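PDB 6AGQ: acetyl xylan esterase from Paenibacillus sp. R4, which probably removes acetyl groups from xylan by ester hydrolysis, as a cold-active esterase of the alpha/beta-hydrolase clan. Local coordinates for residues Met268-Gln273 against Lys293-Tyr298; Leu205-Phe210 against Glu304-His309; Thr22-Phe27 against Leu250-Gly255; Gly145-Ala150 against Glu244-Thr249. All coordinates share one frame; numbering follows the deposited sequence.

Contact 1: Met268-Gln273 against Lys293-Tyr298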
loop_
_atom_site.group_PDB
_atom_site.type_symbol
_atom_site.label_atom_id
_atom_site.label_comp_id
_atom_site.label_asym_id
_atom_site.label_seq_id
_atom_site.Cartn_x
_atom_site.Cartn_y
_atom_site.Cartn_z
ATOM N N MET A 268 -30.612 -4.846 14.131
ATOM C CA MET A 268 -29.201 -4.766 13.915
ATOM C C MET A 268 -28.717 -4.906 12.459
ATOM O O MET A 268 -29.054 -5.862 11.807
ATOM C CB MET A 268 -28.502 -5.804 14.792
ATOM C CG MET A 268 -26.998 -5.548 14.811
ATOM S SD MET A 268 -25.994 -6.642 15.785
ATOM C CE MET A 268 -26.671 -6.457 17.452
ATOM N N ALA A 269 -27.874 -3.983 12.001
ATOM C CA ALA A 269 -27.055 -4.123 10.797
ATOM C C ALA A 269 -25.688 -4.771 11.051
ATOM O O ALA A 269 -24.932 -4.367 11.961
ATOM C CB ALA A 269 -26.791 -2.743 10.176
ATOM N N ILE A 270 -25.341 -5.752 10.212
ATOM C CA ILE A 270 -24.006 -6.365 10.273
ATOM C C ILE A 270 -23.451 -6.398 8.865
ATOM O O ILE A 270 -24.164 -6.727 7.907
ATOM C CB ILE A 270 -24.102 -7.778 10.831
ATOM C CG1 ILE A 270 -24.773 -7.739 12.205
ATOM C CG2 ILE A 270 -22.731 -8.466 10.850
ATOM C CD1 ILE A 270 -25.022 -9.101 12.850
ATOM N N THR A 271 -22.196 -6.059 8.739
ATOM C CA THR A 271 -21.549 -5.977 7.457
ATOM C C THR A 271 -20.486 -7.053 7.448
ATOM O O THR A 271 -19.622 -7.086 8.331
ATOM C CB THR A 271 -20.936 -4.558 7.255
ATOM O OG1 THR A 271 -20.307 -4.134 8.455
ATOM C CG2 THR A 271 -22.076 -3.526 6.933
ATOM N N LEU A 272 -20.565 -7.956 6.479
ATOM C CA LEU A 272 -19.784 -9.197 6.547
ATOM C C LEU A 272 -18.316 -9.063 6.213
ATOM O O LEU A 272 -17.568 -9.951 6.523
ATOM C CB LEU A 272 -20.378 -10.278 5.653
ATOM C CG LEU A 272 -21.692 -10.927 6.106
ATOM C CD1 LEU A 272 -22.002 -12.132 5.226
ATOM C CD2 LEU A 272 -21.678 -11.352 7.571
ATOM N N GLN A 273 -17.919 -7.991 5.544
ATOM C CA GLN A 273 -16.529 -7.749 5.192
ATOM C C GLN A 273 -15.845 -6.798 6.204
ATOM O O GLN A 273 -14.718 -6.379 5.985
ATOM C CB GLN A 273 -16.420 -7.113 3.775
ATOM C CG GLN A 273 -16.986 -7.933 2.613
ATOM C CD GLN A 273 -16.613 -9.405 2.657
ATOM O OE1 GLN A 273 -15.436 -9.768 2.795
ATOM N NE2 GLN A 273 -17.621 -10.258 2.604
ATOM N N LYS A 293 -35.983 -9.393 17.743
ATOM C CA LYS A 293 -34.853 -8.909 17.013
ATOM C C LYS A 293 -34.900 -9.274 15.561
ATOM O O LYS A 293 -35.517 -10.285 15.183
ATOM C CB LYS A 293 -33.602 -9.523 17.584
ATOM C CG LYS A 293 -33.570 -11.054 17.478
ATOM C CD LYS A 293 -32.279 -11.581 18.110
ATOM C CE LYS A 293 -32.008 -13.019 17.718
ATOM N NZ LYS A 293 -32.270 -13.874 18.867
ATOM N N GLU A 294 -34.176 -8.491 14.774
ATOM C CA GLU A 294 -34.134 -8.621 13.317
ATOM C C GLU A 294 -32.785 -8.161 12.945
ATOM O O GLU A 294 -32.300 -7.288 13.584
ATOM C CB GLU A 294 -35.095 -7.651 12.646
ATOM C CG GLU A 294 -36.535 -8.061 12.658
ATOM C CD GLU A 294 -37.451 -6.970 12.076
ATOM O OE1 GLU A 294 -38.483 -6.688 12.740
ATOM O OE2 GLU A 294 -37.143 -6.381 10.983
ATOM N N VAL A 295 -32.238 -8.691 11.875
ATOM C CA VAL A 295 -30.892 -8.403 11.439
ATOM C C VAL A 295 -30.917 -8.018 9.950
ATOM O O VAL A 295 -31.747 -8.512 9.235
ATOM C CB VAL A 295 -29.952 -9.574 11.764
ATOM C CG1 VAL A 295 -30.284 -10.849 10.940
ATOM C CG2 VAL A 295 -28.499 -9.152 11.603
ATOM N N ARG A 296 -30.107 -7.038 9.517
ATOM C CA ARG A 296 -29.851 -6.851 8.078
ATOM C C ARG A 296 -28.366 -7.224 7.815
ATOM O O ARG A 296 -27.480 -6.637 8.397
ATOM C CB ARG A 296 -30.121 -5.423 7.650
ATOM C CG ARG A 296 -31.530 -4.895 7.863
ATOM C CD ARG A 296 -32.594 -5.585 7.010
ATOM N NE ARG A 296 -33.975 -5.173 7.319
ATOM C CZ ARG A 296 -34.794 -5.750 8.210
ATOM N NH1 ARG A 296 -34.412 -6.827 8.905
ATOM N NH2 ARG A 296 -36.035 -5.260 8.403
ATOM N N LEU A 297 -28.114 -8.196 6.933
ATOM C CA LEU A 297 -26.750 -8.651 6.537
ATOM C C LEU A 297 -26.393 -8.065 5.198
ATOM O O LEU A 297 -27.017 -8.378 4.188
ATOM C CB LEU A 297 -26.734 -10.174 6.426
ATOM C CG LEU A 297 -27.393 -10.929 7.588
ATOM C CD1 LEU A 297 -27.626 -12.400 7.249
ATOM C CD2 LEU A 297 -26.493 -10.799 8.793
ATOM N N TYR A 298 -25.457 -7.136 5.191
ATOM C CA TYR A 298 -24.898 -6.550 3.984
ATOM C C TYR A 298 -23.609 -7.335 3.643
ATOM O O TYR A 298 -22.518 -7.091 4.201
ATOM C CB TYR A 298 -24.706 -5.041 4.193
ATOM C CG TYR A 298 -26.019 -4.383 4.553
ATOM C CD1 TYR A 298 -27.133 -4.525 3.719
ATOM C CD2 TYR A 298 -26.173 -3.618 5.709
ATOM C CE1 TYR A 298 -28.372 -3.941 4.027
ATOM C CE2 TYR A 298 -27.417 -3.019 6.013
ATOM C CZ TYR A 298 -28.514 -3.190 5.171
ATOM O OH TYR A 298 -29.751 -2.657 5.462
#
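M268 and I270 meet the strand 293-298 with both N-H and carbonyl, and every bond across the pair is made by backbone. M268 N gives its hydrogen to E294 O at 3.0 Å, and M268 O takes the one from R296 N at 2.8 Å. The next rung repeats the pattern: I270 N reaches R296 O at 2.9 Å in an almost straight bond (172° at the hydrogen), and I270 O receives Y298 N. L272 N, just past the strand, closes the ladder on Y298 O at 3.1 Å. A269 turns its own N-H and C=O the other way, to P206 of strand 203-207 and F208 just beyond. This parallel pairing, with helix 279-286 between the two strands in sequence, is a beta-alpha-beta crossover at one border of the sheet. By the alternation of the strand, V295 O points away from 268-271, where this chain has no further strand; R296 NH1 bends back to it at 3.2 Å, from above the carbonyl plane, while NH2 of the same guanidinium forms a salt bridge with E294 OE2 at 3.0 Å. Beta-branched side chains suit an extended backbone: I270 CD1 lies 3.7 Å from V295 CG2, on the face covered by helix 279-286. On the opposite face, T271 CG2 touches Y298 CB at 4.1 Å, and the Y298 hydroxyl is hydrogen-bonded to H309 ND1.

Contact 2: Leu205-Phe210 against Glu304-His309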
loop_
_atom_site.group_PDB
_atom_site.type_symbol
_atom_site.label_atom_id
_atom_site.label_comp_id
_atom_site.label_asym_id
_atom_site.label_seq_id
_atom_site.Cartn_x
_atom_site.Cartn_y
_atom_site.Cartn_z
ATOM N N LEU A 205 -31.496 0.355 17.662
ATOM C CA LEU A 205 -31.064 0.219 16.302
ATOM C C LEU A 205 -29.506 0.270 16.137
ATOM O O LEU A 205 -29.005 1.132 15.415
ATOM C CB LEU A 205 -31.726 1.285 15.446
ATOM C CG LEU A 205 -33.244 1.155 15.231
ATOM C CD1 LEU A 205 -34.013 1.921 16.278
ATOM C CD2 LEU A 205 -33.620 1.713 13.865
ATOM N N PRO A 206 -28.765 -0.674 16.743
ATOM C CA PRO A 206 -27.297 -0.764 16.515
ATOM C C PRO A 206 -26.838 -1.031 15.053
ATOM O O PRO A 206 -27.252 -2.009 14.443
ATOM C CB PRO A 206 -26.890 -1.889 17.433
ATOM C CG PRO A 206 -28.081 -2.759 17.505
ATOM C CD PRO A 206 -29.266 -1.859 17.464
ATOM N N VAL A 207 -25.984 -0.182 14.506
ATOM C CA VAL A 207 -25.322 -0.490 13.235
ATOM C C VAL A 207 -23.859 -0.911 13.529
ATOM O O VAL A 207 -23.099 -0.177 14.178
ATOM C CB VAL A 207 -25.413 0.722 12.259
ATOM C CG1 VAL A 207 -24.604 0.507 11.000
ATOM C CG2 VAL A 207 -26.861 0.963 11.858
ATOM N N PHE A 208 -23.462 -2.069 13.019
ATOM C CA PHE A 208 -22.110 -2.635 13.265
ATOM C C PHE A 208 -21.443 -2.263 14.581
ATOM O O PHE A 208 -20.406 -1.577 14.593
ATOM C CB PHE A 208 -21.158 -2.568 12.047
ATOM C CG PHE A 208 -21.095 -1.267 11.315
ATOM C CD1 PHE A 208 -20.566 -0.111 11.905
ATOM C CD2 PHE A 208 -21.414 -1.224 9.956
ATOM C CE1 PHE A 208 -20.433 1.076 11.179
ATOM C CE2 PHE A 208 -21.270 -0.057 9.214
ATOM C CZ PHE A 208 -20.783 1.098 9.823
ATOM N N PRO A 209 -22.025 -2.769 15.716
ATOM C CA PRO A 209 -21.669 -2.242 17.001
ATOM C C PRO A 209 -20.235 -2.632 17.414
ATOM O O PRO A 209 -19.830 -3.798 17.285
ATOM C CB PRO A 209 -22.713 -2.817 17.937
ATOM C CG PRO A 209 -23.253 -4.019 17.244
ATOM C CD PRO A 209 -23.152 -3.711 15.797
ATOM N N PHE A 210 -19.508 -1.599 17.846
ATOM C CA PHE A 210 -18.198 -1.651 18.490
ATOM C C PHE A 210 -18.434 -1.922 19.967
ATOM O O PHE A 210 -19.607 -1.976 20.421
ATOM C CB PHE A 210 -17.518 -0.292 18.220
ATOM C CG PHE A 210 -16.159 -0.149 18.776
ATOM C CD1 PHE A 210 -15.118 -0.944 18.329
ATOM C CD2 PHE A 210 -15.886 0.844 19.707
ATOM C CE1 PHE A 210 -13.830 -0.793 18.838
ATOM C CE2 PHE A 210 -14.621 0.975 20.238
ATOM C CZ PHE A 210 -13.592 0.147 19.814
ATOM N N GLU A 304 -18.249 1.177 6.744
ATOM C CA GLU A 304 -18.433 2.246 5.749
ATOM C C GLU A 304 -19.887 2.686 5.779
ATOM O O GLU A 304 -20.715 1.981 6.366
ATOM C CB GLU A 304 -18.055 1.798 4.335
ATOM C CG GLU A 304 -18.565 0.419 3.911
ATOM C CD GLU A 304 -18.205 0.042 2.463
ATOM O OE1 GLU A 304 -18.442 0.892 1.563
ATOM O OE2 GLU A 304 -17.706 -1.099 2.234
ATOM N N GLY A 305 -20.177 3.863 5.204
ATOM C CA GLY A 305 -21.558 4.355 5.112
ATOM C C GLY A 305 -22.489 3.371 4.383
ATOM O O GLY A 305 -22.097 2.738 3.384
ATOM N N LEU A 306 -23.729 3.257 4.885
ATOM C CA LEU A 306 -24.734 2.325 4.385
ATOM C C LEU A 306 -25.969 3.091 3.924
ATOM O O LEU A 306 -26.966 3.158 4.657
ATOM C CB LEU A 306 -25.083 1.321 5.483
ATOM C CG LEU A 306 -23.906 0.504 6.027
ATOM C CD1 LEU A 306 -24.343 -0.285 7.290
ATOM C CD2 LEU A 306 -23.333 -0.434 4.962
ATOM N N PRO A 307 -25.923 3.680 2.704
ATOM C CA PRO A 307 -27.040 4.551 2.216
ATOM C C PRO A 307 -28.448 3.927 2.268
ATOM O O PRO A 307 -29.380 4.567 2.709
ATOM C CB PRO A 307 -26.633 4.900 0.756
ATOM C CG PRO A 307 -25.187 4.489 0.596
ATOM C CD PRO A 307 -24.699 3.844 1.883
ATOM N N PHE A 308 -28.551 2.683 1.816
ATOM C CA PHE A 308 -29.768 1.774 1.922
ATOM C C PHE A 308 -30.297 1.480 3.320
ATOM O O PHE A 308 -31.472 1.099 3.456
ATOM C CB PHE A 308 -29.484 0.393 1.286
ATOM C CG PHE A 308 -28.046 -0.046 1.457
ATOM C CD1 PHE A 308 -27.631 -0.728 2.598
ATOM C CD2 PHE A 308 -27.083 0.323 0.517
ATOM C CE1 PHE A 308 -26.285 -1.096 2.768
ATOM C CE2 PHE A 308 -25.747 -0.009 0.695
ATOM C CZ PHE A 308 -25.353 -0.733 1.825
ATOM N N HIS A 309 -29.452 1.609 4.352
ATOM C CA HIS A 309 -29.885 1.217 5.696
ATOM C C HIS A 309 -30.875 2.206 6.286
ATOM O O HIS A 309 -31.728 1.826 7.083
ATOM C CB HIS A 309 -28.728 0.988 6.679
ATOM C CG HIS A 309 -29.169 0.233 7.894
ATOM N ND1 HIS A 309 -29.751 -1.017 7.811
ATOM C CD2 HIS A 309 -29.195 0.573 9.208
ATOM C CE1 HIS A 309 -30.116 -1.418 9.025
ATOM N NE2 HIS A 309 -29.807 -0.462 9.888
HETATM O O HOH W 1 -29.917 -0.755 12.836
#
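V207, at the end of strand 203-207, divides its two methyls between L306 and H309. With CG1 anti to the backbone N (chi1 173°), CG1 meets L306 CD1 at 3.8 Å, while CG2 lies 3.6 Å from H309 CD2; in both pairs the side chains lie alongside, running in opposite senses. The same CG1 also sits over the centre of the F208 ring, so that this small branched residue fills the corner between three larger ones. L306 crosses the F208 side chain obliquely, its CD1 coming to 3.6 Å from F208 CE2. At the rim of that ring, and in its plane, E304 O stands 3.5 Å from CE2, a carbonyl oxygen facing the slightly positive aromatic C-H groups. F208 further meets the ring of H303 and the side chain of D274, which with S185 of the GxSxG elbow are probably the catalytic triad, as in relatives. An alanine in place of F208 would probably open a gap between V207, L306 and the E304 carbonyl, and leave H303 without the ring that packs on it. H309 supplies the polar side chain linked to 205-210: its NE2 is 3.0 Å from a water in the imidazole plane, which bonds weakly to P206 O. ND1 already has Y298 as partner, and E304 OE1 forms a salt bridge with R234 of a neighbouring subunit. The two segments are therefore held mainly by apolar and aromatic surfaces, with one water, weakly bound to P206 O, as polar link, while the stronger polar groups of 304-309 are engaged by residues beyond 205-210.

Contact 3: Thr22-Phe27 against Leu250-Gly255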
loop_
_atom_site.group_PDB
_atom_site.type_symbol
_atom_site.label_atom_id
_atom_site.label_comp_id
_atom_site.label_asym_id
_atom_site.label_seq_id
_atom_site.Cartn_x
_atom_site.Cartn_y
_atom_site.Cartn_z
ATOM N N THR A 22 -19.987 -11.729 38.588
ATOM C CA THR A 22 -21.199 -11.938 39.406
ATOM C C THR A 22 -21.841 -10.642 39.823
ATOM O O THR A 22 -23.061 -10.558 39.923
ATOM C CB THR A 22 -20.926 -12.649 40.739
ATOM O OG1 THR A 22 -19.755 -13.441 40.630
ATOM C CG2 THR A 22 -22.118 -13.508 41.105
ATOM N N ASP A 23 -20.992 -9.649 40.065
ATOM C CA ASP A 23 -21.405 -8.327 40.514
ATOM C C ASP A 23 -21.640 -7.288 39.360
ATOM O O ASP A 23 -21.624 -6.069 39.610
ATOM C CB ASP A 23 -20.318 -7.809 41.484
ATOM C CG ASP A 23 -19.092 -7.256 40.739
ATOM O OD1 ASP A 23 -18.873 -7.647 39.586
ATOM O OD2 ASP A 23 -18.358 -6.433 41.271
ATOM N N PHE A 24 -21.864 -7.744 38.119
ATOM C CA PHE A 24 -22.217 -6.835 36.980
ATOM C C PHE A 24 -23.371 -5.904 37.329
ATOM O O PHE A 24 -23.228 -4.662 37.165
ATOM C CB PHE A 24 -22.559 -7.631 35.725
ATOM C CG PHE A 24 -22.738 -6.823 34.453
ATOM C CD1 PHE A 24 -24.008 -6.309 34.091
ATOM C CD2 PHE A 24 -21.682 -6.689 33.543
ATOM C CE1 PHE A 24 -24.185 -5.635 32.903
ATOM C CE2 PHE A 24 -21.877 -6.030 32.314
ATOM C CZ PHE A 24 -23.130 -5.512 31.994
ATOM N N ASP A 25 -24.496 -6.466 37.801
ATOM C CA ASP A 25 -25.660 -5.604 38.121
ATOM C C ASP A 25 -25.393 -4.669 39.306
ATOM O O ASP A 25 -25.718 -3.454 39.252
ATOM C CB ASP A 25 -26.949 -6.398 38.289
ATOM C CG ASP A 25 -27.325 -7.158 37.013
ATOM O OD1 ASP A 25 -27.180 -6.587 35.905
ATOM O OD2 ASP A 25 -27.742 -8.341 37.096
ATOM N N LEU A 26 -24.748 -5.197 40.338
ATOM C CA LEU A 26 -24.314 -4.341 41.458
ATOM C C LEU A 26 -23.377 -3.153 41.026
ATOM O O LEU A 26 -23.594 -2.021 41.437
ATOM C CB LEU A 26 -23.665 -5.169 42.556
ATOM C CG LEU A 26 -23.073 -4.380 43.735
ATOM C CD1 LEU A 26 -24.200 -3.654 44.450
ATOM C CD2 LEU A 26 -22.301 -5.304 44.683
ATOM N N PHE A 27 -22.354 -3.417 40.236
ATOM C CA PHE A 27 -21.459 -2.332 39.743
ATOM C C PHE A 27 -22.279 -1.223 39.065
ATOM O O PHE A 27 -22.062 -0.036 39.360
ATOM C CB PHE A 27 -20.431 -2.887 38.777
ATOM C CG PHE A 27 -19.631 -1.840 38.069
ATOM C CD1 PHE A 27 -18.484 -1.313 38.653
ATOM C CD2 PHE A 27 -20.000 -1.402 36.806
ATOM C CE1 PHE A 27 -17.736 -0.344 37.981
ATOM C CE2 PHE A 27 -19.277 -0.435 36.131
ATOM C CZ PHE A 27 -18.135 0.089 36.714
ATOM N N LEU A 250 -13.032 -4.795 31.052
ATOM C CA LEU A 250 -13.808 -4.579 29.828
ATOM C C LEU A 250 -15.147 -5.331 29.798
ATOM O O LEU A 250 -16.120 -4.886 29.104
ATOM C CB LEU A 250 -12.943 -4.913 28.601
ATOM C CG LEU A 250 -11.695 -3.992 28.378
ATOM C CD1 LEU A 250 -10.728 -4.518 27.303
ATOM C CD2 LEU A 250 -12.104 -2.596 28.000
ATOM N N SER A 251 -15.234 -6.443 30.566
ATOM C CA SER A 251 -16.472 -7.231 30.608
ATOM C C SER A 251 -17.725 -6.448 31.124
ATOM O O SER A 251 -18.839 -6.650 30.658
ATOM C CB SER A 251 -16.226 -8.518 31.463
ATOM O OG SER A 251 -16.047 -8.148 32.865
ATOM N N TYR A 252 -17.518 -5.543 32.067
ATOM C CA TYR A 252 -18.571 -4.623 32.556
ATOM C C TYR A 252 -19.165 -3.722 31.487
ATOM O O TYR A 252 -20.286 -3.244 31.659
ATOM C CB TYR A 252 -18.047 -3.756 33.703
ATOM C CG TYR A 252 -17.745 -4.561 34.950
ATOM C CD1 TYR A 252 -18.753 -4.848 35.884
ATOM C CD2 TYR A 252 -16.466 -5.051 35.193
ATOM C CE1 TYR A 252 -18.472 -5.596 37.025
ATOM C CE2 TYR A 252 -16.183 -5.790 36.333
ATOM C CZ TYR A 252 -17.177 -6.062 37.238
ATOM O OH TYR A 252 -16.885 -6.834 38.356
ATOM N N PHE A 253 -18.436 -3.531 30.389
ATOM C CA PHE A 253 -18.826 -2.619 29.324
ATOM C C PHE A 253 -19.115 -3.338 28.010
ATOM O O PHE A 253 -19.390 -2.693 26.965
ATOM C CB PHE A 253 -17.726 -1.569 29.146
ATOM C CG PHE A 253 -17.327 -0.974 30.388
ATOM C CD1 PHE A 253 -18.062 0.075 30.922
ATOM C CD2 PHE A 253 -16.246 -1.474 31.097
ATOM C CE1 PHE A 253 -17.748 0.581 32.166
ATOM C CE2 PHE A 253 -15.942 -0.993 32.340
ATOM C CZ PHE A 253 -16.658 0.070 32.844
ATOM N N ASP A 254 -19.091 -4.669 28.038
ATOM C CA ASP A 254 -19.152 -5.456 26.816
ATOM C C ASP A 254 -20.605 -5.546 26.305
ATOM O O ASP A 254 -21.495 -6.032 26.998
ATOM C CB ASP A 254 -18.559 -6.843 27.020
ATOM C CG ASP A 254 -18.217 -7.549 25.703
ATOM O OD1 ASP A 254 -19.097 -7.662 24.804
ATOM O OD2 ASP A 254 -17.058 -8.007 25.576
ATOM N N GLY A 255 -20.822 -5.096 25.071
ATOM C CA GLY A 255 -22.158 -5.141 24.461
ATOM C C GLY A 255 -22.840 -6.511 24.451
ATOM O O GLY A 255 -24.052 -6.593 24.517
#
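Y252 and D23 meet through different choices of first torsion: the tyrosine CG is anti to its carbonyl carbon (chi1 -67°), whereas the aspartate CG stands between its backbone N and carbonyl carbon (chi1 79°). The side chains cross at about a right angle, and Y252 OH donates to D23 OD1, which lies at the edge of the phenol ring in its plane; the modelled 2.5 Å is very short and its exact value doubtful. F27, in the first turn of helix 24-36, lays CB 3.8 Å from Y252 CE1. Its ring meets the Y252 ring obliquely, the centroids 4.8 Å apart, and its CZ touches F253 CZ at 4.1 Å. Aromatic residues suit this place: their rings pack on one another while the phenol still reaches the carboxylate. F24 works on backbone instead: its CE2 approaches Y252 O at 3.3 Å and, at the ring edge, S251 O at 3.5 Å. These carbonyls are also bonded by W28 NE1 and N257 ND2 respectively. Helix 24-36, near the N-terminus, is thus docked on a type I turn, S251 to D254, linking helix 243-251 to helix 255-259, which D254 N-caps through a bond from M256 N.

Contact 4: Gly145-Ala150 against Glu244-Thr249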
loop_
_atom_site.group_PDB
_atom_site.type_symbol
_atom_site.label_atom_id
_atom_site.label_comp_id
_atom_site.label_asym_id
_atom_site.label_seq_id
_atom_site.Cartn_x
_atom_site.Cartn_y
_atom_site.Cartn_z
ATOM N N GLY A 145 -7.901 4.318 32.197
ATOM C CA GLY A 145 -8.449 3.645 33.390
ATOM C C GLY A 145 -8.736 2.169 33.192
ATOM O O GLY A 145 -9.576 1.592 33.896
ATOM N N ILE A 146 -8.022 1.541 32.268
ATOM C CA ILE A 146 -8.310 0.157 31.866
ATOM C C ILE A 146 -8.083 -0.909 32.927
ATOM O O ILE A 146 -8.696 -1.995 32.854
ATOM C CB ILE A 146 -7.628 -0.238 30.565
ATOM C CG1 ILE A 146 -8.376 -1.433 29.920
ATOM C CG2 ILE A 146 -6.138 -0.486 30.754
ATOM C CD1 ILE A 146 -8.032 -1.584 28.460
ATOM N N LEU A 147 -7.261 -0.603 33.936
ATOM C CA LEU A 147 -7.053 -1.529 35.056
ATOM C C LEU A 147 -8.095 -1.608 36.170
ATOM O O LEU A 147 -8.020 -2.521 36.992
ATOM C CB LEU A 147 -5.660 -1.328 35.635
ATOM C CG LEU A 147 -4.578 -1.640 34.580
ATOM C CD1 LEU A 147 -3.195 -1.357 35.187
ATOM C CD2 LEU A 147 -4.660 -3.077 34.038
ATOM N N ASP A 148 -9.092 -0.729 36.174
ATOM C CA ASP A 148 -10.155 -0.771 37.167
ATOM C C ASP A 148 -11.474 -0.267 36.554
ATOM O O ASP A 148 -11.516 0.868 36.139
ATOM C CB ASP A 148 -9.732 0.106 38.358
ATOM C CG ASP A 148 -10.788 0.159 39.510
ATOM O OD1 ASP A 148 -11.786 -0.630 39.547
ATOM O OD2 ASP A 148 -10.604 1.025 40.406
ATOM N N PRO A 149 -12.561 -1.084 36.559
ATOM C CA PRO A 149 -13.791 -0.598 35.935
ATOM C C PRO A 149 -14.385 0.671 36.594
ATOM O O PRO A 149 -15.067 1.410 35.920
ATOM C CB PRO A 149 -14.773 -1.778 36.050
ATOM C CG PRO A 149 -14.193 -2.677 37.071
ATOM C CD PRO A 149 -12.709 -2.460 37.069
ATOM N N ALA A 150 -14.145 0.882 37.879
ATOM C CA ALA A 150 -14.621 2.066 38.579
ATOM C C ALA A 150 -14.103 3.359 37.964
ATOM O O ALA A 150 -14.803 4.360 38.042
ATOM C CB ALA A 150 -14.239 2.024 40.062
ATOM N N GLU A 244 -5.755 -10.607 32.612
ATOM C CA GLU A 244 -6.982 -11.006 33.322
ATOM C C GLU A 244 -7.730 -9.755 33.834
ATOM O O GLU A 244 -8.868 -9.551 33.533
ATOM C CB GLU A 244 -6.642 -11.980 34.470
ATOM C CG GLU A 244 -7.818 -12.786 34.989
ATOM C CD GLU A 244 -7.575 -13.408 36.374
ATOM O OE1 GLU A 244 -8.299 -13.017 37.309
ATOM O OE2 GLU A 244 -6.664 -14.267 36.540
ATOM N N GLN A 245 -7.038 -8.894 34.555
ATOM C CA GLN A 245 -7.564 -7.577 34.907
ATOM C C GLN A 245 -8.016 -6.778 33.676
ATOM O O GLN A 245 -9.109 -6.215 33.686
ATOM C CB GLN A 245 -6.566 -6.794 35.765
ATOM C CG GLN A 245 -7.097 -5.518 36.433
ATOM C CD GLN A 245 -8.424 -5.712 37.152
ATOM O OE1 GLN A 245 -8.465 -6.401 38.167
ATOM N NE2 GLN A 245 -9.537 -5.122 36.607
ATOM N N VAL A 246 -7.248 -6.761 32.600
ATOM C CA VAL A 246 -7.674 -5.979 31.416
ATOM C C VAL A 246 -9.056 -6.439 30.907
ATOM O O VAL A 246 -9.953 -5.613 30.798
ATOM C CB VAL A 246 -6.626 -5.969 30.296
ATOM C CG1 VAL A 246 -7.188 -5.354 29.029
ATOM C CG2 VAL A 246 -5.395 -5.188 30.710
ATOM N N TYR A 247 -9.271 -7.751 30.701
ATOM C CA TYR A 247 -10.530 -8.236 30.147
ATOM C C TYR A 247 -11.638 -8.303 31.184
ATOM O O TYR A 247 -12.818 -8.227 30.819
ATOM C CB TYR A 247 -10.360 -9.572 29.394
ATOM C CG TYR A 247 -9.508 -9.395 28.137
ATOM C CD1 TYR A 247 -9.958 -8.614 27.074
ATOM C CD2 TYR A 247 -8.237 -9.930 28.032
ATOM C CE1 TYR A 247 -9.195 -8.410 25.934
ATOM C CE2 TYR A 247 -7.457 -9.721 26.894
ATOM C CZ TYR A 247 -7.949 -9.002 25.846
ATOM O OH TYR A 247 -7.177 -8.763 24.716
ATOM N N ARG A 248 -11.315 -8.451 32.460
ATOM C CA ARG A 248 -12.365 -8.309 33.483
ATOM C C ARG A 248 -12.855 -6.841 33.584
ATOM O O ARG A 248 -14.031 -6.620 33.705
ATOM C CB ARG A 248 -11.915 -8.856 34.840
ATOM C CG ARG A 248 -12.810 -8.419 35.998
ATOM C CD ARG A 248 -12.485 -9.174 37.265
ATOM N NE ARG A 248 -11.163 -8.788 37.774
ATOM C CZ ARG A 248 -10.052 -9.534 37.727
ATOM N NH1 ARG A 248 -8.917 -9.048 38.238
ATOM N NH2 ARG A 248 -10.046 -10.756 37.184
ATOM N N THR A 249 -11.968 -5.846 33.487
ATOM C CA THR A 249 -12.401 -4.416 33.364
ATOM C C THR A 249 -13.383 -4.262 32.214
ATOM O O THR A 249 -14.452 -3.704 32.404
ATOM C CB THR A 249 -11.220 -3.447 33.127
ATOM O OG1 THR A 249 -10.383 -3.471 34.258
ATOM C CG2 THR A 249 -11.652 -1.973 32.880
#
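T249 and I146 make the hydrogen bond of this contact: T249 OG1 gives its proton to I146 O at 2.6 Å, tilted from the carbonyl plane. T249 CB and CG2 crowd the same oxygen, and the exact length is doubtful. The hydroxyl in turn accepts from Q245 NE2 at 3.0 Å, one helical turn earlier, and lies in the plane of that amide. A bend at chi2 (48°) folds the Q245 side chain over, and its OE1 takes R248 NH1 at 2.7 Å from above the amide plane; R248 NH2 bridges to E244. Q245 NE2 also comes within 3.0 Å of L147 O, at an angle too poor for a bond. V246 offers one methyl to each apolar neighbour, CG1 to I146 CD1 at 3.9 Å and CG2 to L147 CD2 at 4.0 Å, with W232 of helix 226-236 touching all three. The P149 ring packs against the hydroxyl, CD 3.8 Å from T249 OG1. An alanine in place of Q245 would probably leave the T249 hydroxyl without its donor and R248 NH1 without this acceptor. The chemistry implies a polar chain, from guanidinium through amide and hydroxyl to carbonyl, that would orient the T249 proton toward the loop.

How the contacts relate
The four contacts form two pairs. Contacts 1 and 2 adjoin towards one edge of the central sheet, their centres 8 Å apart, and T271 OG1 packs 3.5 Å from F208 CD2. Contacts 3 and 4 share helix 243-251, with centres 11 Å apart, and F27 CZ packs 3.4 Å from P149 O. Between the pairs the centres are 25 to 30 Å apart, although the nearest atoms of contacts 2 and 3 come within about 6 Å. Contact 2 lies beside the probable catalytic residues S185, D274 and H303. In contact 3 the S251 side chain lies about 4 Å from a bound zinc ion, whereas in contact 4 the V246 side chain is about 8 Å from it.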